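Local coordinates for protein acyl-CoA dehydrogenase (Mycobacterium thermoresistibile, PDB 3PFD) that probably oxidises saturated acyl-CoA thioesters to their 2,3-unsaturated forms, passing the electrons to a bound flavin cofactor and on to an acceptor, at residues Y136-R141 and A148-R153. Numbering follows the deposited sequence.
With FDA (dihydroflavine-adenine dinucleotide), chain B.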
loop_
_atom_site.group_PDB
_atom_site.type_symbol
_atom_site.label_atom_id
_atom_site.label_comp_id
_atom_site.label_asym_id
_atom_site.label_seq_id
_atom_site.Cartn_x
_atom_site.Cartn_y
_atom_site.Cartn_z
ATOM N N TYR C 136 4.564 19.083 28.742
ATOM C CA TYR C 136 3.576 18.107 29.181
ATOM C C TYR C 136 4.333 16.861 29.634
ATOM O O TYR C 136 4.963 16.192 28.830
ATOM C CB TYR C 136 2.645 17.792 28.003
ATOM C CG TYR C 136 1.531 16.796 28.268
ATOM C CD1 TYR C 136 0.422 17.146 29.043
ATOM C CD2 TYR C 136 1.552 15.526 27.692
ATOM C CE1 TYR C 136 -0.622 16.242 29.261
ATOM C CE2 TYR C 136 0.514 14.612 27.911
ATOM C CZ TYR C 136 -0.564 14.984 28.697
ATOM O OH TYR C 136 -1.589 14.084 28.917
ATOM N N ALA C 137 4.274 16.563 30.927
ATOM C CA ALA C 137 5.052 15.478 31.506
ATOM C C ALA C 137 4.176 14.304 31.974
ATOM O O ALA C 137 3.667 14.283 33.113
ATOM C CB ALA C 137 5.924 16.028 32.643
ATOM N N LEU C 138 4.004 13.321 31.089
ATOM C CA LEU C 138 3.140 12.183 31.366
ATOM C C LEU C 138 3.927 10.867 31.377
ATOM O O LEU C 138 3.838 10.097 32.343
ATOM C CB LEU C 138 1.996 12.104 30.336
ATOM C CG LEU C 138 1.068 10.875 30.413
ATOM C CD1 LEU C 138 0.000 11.076 31.462
ATOM C CD2 LEU C 138 0.406 10.603 29.052
ATOM N N SER C 139 4.680 10.622 30.301
ATOM C CA SER C 139 5.369 9.347 30.060
ATOM C C SER C 139 6.472 9.002 31.076
ATOM O O SER C 139 7.134 9.884 31.624
ATOM C CB SER C 139 5.986 9.332 28.652
ATOM O OG SER C 139 5.038 9.602 27.618
ATOM N N GLU C 140 6.685 7.699 31.281
ATOM C CA GLU C 140 7.799 7.188 32.094
ATOM C C GLU C 140 8.395 6.035 31.323
ATOM O O GLU C 140 7.815 5.597 30.319
ATOM C CB GLU C 140 7.344 6.748 33.506
ATOM C CG GLU C 140 6.716 7.875 34.268
ATOM C CD GLU C 140 6.193 7.490 35.630
ATOM O OE1 GLU C 140 6.422 6.342 36.058
ATOM O OE2 GLU C 140 5.555 8.353 36.273
ATOM N N ARG C 141 9.551 5.546 31.767
ATOM C CA ARG C 141 10.228 4.474 31.030
ATOM C C ARG C 141 9.313 3.266 30.891
ATOM O O ARG C 141 9.267 2.653 29.829
ATOM C CB ARG C 141 11.557 4.055 31.673
ATOM C CG ARG C 141 12.691 5.031 31.493
ATOM C CD ARG C 141 13.060 5.257 29.996
ATOM N NE ARG C 141 13.960 6.391 29.896
ATOM C CZ ARG C 141 14.299 7.039 28.786
ATOM N NH1 ARG C 141 13.808 6.690 27.614
ATOM N NH2 ARG C 141 15.138 8.066 28.866
ATOM N N ALA C 148 -1.322 4.924 32.225
ATOM C CA ALA C 148 -1.980 4.772 33.524
ATOM C C ALA C 148 -1.160 3.917 34.499
ATOM O O ALA C 148 -1.480 3.864 35.666
ATOM C CB ALA C 148 -3.401 4.183 33.348
ATOM N N SER C 149 -0.116 3.241 34.019
ATOM C CA SER C 149 0.725 2.443 34.904
ATOM C C SER C 149 1.905 3.250 35.463
ATOM O O SER C 149 2.852 2.681 35.996
ATOM C CB SER C 149 1.198 1.161 34.193
ATOM O OG SER C 149 2.137 1.464 33.184
ATOM N N MET C 150 1.820 4.575 35.356
ATOM C CA MET C 150 2.876 5.482 35.793
ATOM C C MET C 150 3.155 5.334 37.296
ATOM O O MET C 150 2.269 4.940 38.060
ATOM C CB MET C 150 2.505 6.917 35.462
ATOM C CG MET C 150 1.415 7.505 36.378
ATOM S SD MET C 150 0.982 9.216 36.035
ATOM C CE MET C 150 0.080 9.063 34.484
ATOM N N ARG C 151 4.382 5.652 37.700
ATOM C CA ARG C 151 4.846 5.414 39.073
ATOM C C ARG C 151 5.142 6.678 39.886
ATOM O O ARG C 151 5.106 6.635 41.115
ATOM C CB ARG C 151 6.056 4.467 39.068
ATOM C CG ARG C 151 5.675 2.995 38.823
ATOM C CD ARG C 151 6.915 2.115 38.736
ATOM N NE ARG C 151 6.738 0.966 37.842
ATOM C CZ ARG C 151 7.738 0.244 37.330
ATOM N NH1 ARG C 151 9.008 0.546 37.616
ATOM N NH2 ARG C 151 7.470 -0.781 36.527
ATOM N N THR C 152 5.422 7.797 39.212
ATOM C CA THR C 152 5.649 9.077 39.897
ATOM C C THR C 152 4.477 9.383 40.839
ATOM O O THR C 152 3.314 9.270 40.431
ATOM C CB THR C 152 5.834 10.229 38.882
ATOM O OG1 THR C 152 6.994 9.969 38.082
ATOM C CG2 THR C 152 5.990 11.576 39.588
ATOM N N ARG C 153 4.803 9.746 42.087
ATOM C CA ARG C 153 3.808 9.905 43.165
ATOM C C ARG C 153 3.622 11.353 43.623
ATOM O O ARG C 153 4.546 12.182 43.541
ATOM C CB ARG C 153 4.157 9.018 44.388
HETATM P PA FDA B . 5.444 1.370 23.868
HETATM O O1A FDA B . 4.144 1.729 24.533
HETATM O O2A FDA B . 6.412 0.420 24.530
HETATM O O5B FDA B . 5.078 0.798 22.406
HETATM C C5B FDA B . 5.918 -0.115 21.691
HETATM C C4B FDA B . 5.145 -0.657 20.479
HETATM O O4B FDA B . 4.044 -1.464 20.911
HETATM C C3B FDA B . 4.538 0.467 19.638
HETATM O O3B FDA B . 4.544 0.039 18.269
HETATM C C2B FDA B . 3.102 0.537 20.129
HETATM O O2B FDA B . 2.201 1.059 19.147
HETATM C C1B FDA B . 2.824 -0.921 20.418
HETATM N N9A FDA B . 1.700 -1.113 21.356
HETATM C C8A FDA B . 1.689 -0.811 22.667
HETATM N N7A FDA B . 0.484 -1.145 23.192
HETATM C C5A FDA B . -0.276 -1.659 22.194
HETATM C C6A FDA B . -1.588 -2.157 22.138
HETATM N N6A FDA B . -2.372 -2.172 23.261
HETATM N N1A FDA B . -2.065 -2.619 20.951
HETATM C C2A FDA B . -1.278 -2.583 19.852
HETATM N N3A FDA B . -0.009 -2.116 19.869
HETATM C C4A FDA B . 0.509 -1.639 21.030
HETATM N N1 FDA B . 5.572 11.934 26.398
HETATM C C2 FDA B . 5.337 12.934 27.303
HETATM O O2 FDA B . 4.831 12.692 28.432
HETATM N N3 FDA B . 5.658 14.209 26.994
HETATM C C4 FDA B . 6.205 14.515 25.796
HETATM O O4 FDA B . 6.488 15.706 25.585
HETATM C C4X FDA B . 6.438 13.513 24.833
HETATM N N5 FDA B . 7.088 13.776 23.681
HETATM C C5X FDA B . 7.780 12.812 23.048
HETATM C C6 FDA B . 8.844 13.126 22.191
HETATM C C7 FDA B . 9.603 12.097 21.604
HETATM C C7M FDA B . 10.746 12.432 20.670
HETATM C C8 FDA B . 9.281 10.767 21.837
HETATM C C8M FDA B . 10.070 9.633 21.207
HETATM C C9 FDA B . 8.225 10.460 22.674
HETATM C C9A FDA B . 7.483 11.473 23.291
HETATM N N10 FDA B . 6.580 11.152 24.327
HETATM C C10 FDA B . 6.111 12.203 25.162
HETATM C "C1'" FDA B . 6.334 9.753 24.682
HETATM C "C2'" FDA B . 5.397 9.063 23.681
HETATM O "O2'" FDA B . 4.022 9.497 23.796
HETATM C "C3'" FDA B . 5.563 7.568 23.852
HETATM O "O3'" FDA B . 6.809 7.183 23.220
HETATM C "C4'" FDA B . 4.393 6.776 23.238
HETATM O "O4'" FDA B . 3.208 6.955 24.018
HETATM C "C5'" FDA B . 4.691 5.285 23.150
HETATM O "O5'" FDA B . 5.217 4.826 24.402
HETATM P P FDA B . 6.580 3.970 24.402
HETATM O O1P FDA B . 7.634 4.786 23.698
HETATM O O2P FDA B . 6.832 3.469 25.805
HETATM O O3P FDA B . 6.242 2.731 23.428
#
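Glu140 pushes its carboxylate against the peptide N-H groups of Arg151 and Thr152, with Met150 CB packed beside OE2, in the beta domain of the acyl-CoA dehydrogenase fold, where the chain leaves strand 134-137 and loops round to strand 153-157. The case illustrates how one buried carboxylate can accept consecutive peptide N-H groups of a loop. Glu140 OE1 takes Arg151 N at 2.7 Å and Glu140 OE2 takes Thr152 N at 3.0 Å, both on the syn side and only modestly out of plane. Thr152 OG1 adds a third bond, reaching Glu140 OE2 from well above the carboxylate plane at 2.8 Å. Beyond CG the glutamate chain runs extended (chi2 177°), which carries the carboxylate across to the loop. Lys167 forms a salt bridge with OE2, probably favouring the ionised acid, and also binds Leu138 O. On the other side of this backbone lies the flavin: Leu138 N and Ser139 N both donate to FDA O2, while Tyr136 O accepts from FDA N3 at 2.8 Å. Ser139 OG, beside its own backbone N (chi1 -55°), accepts from FDA N1 of the reduced ring. Beside the polar network, Leu138 and Met150 cross at about a right angle, Leu138 CD1 meeting Met150 CE at 3.6 Å.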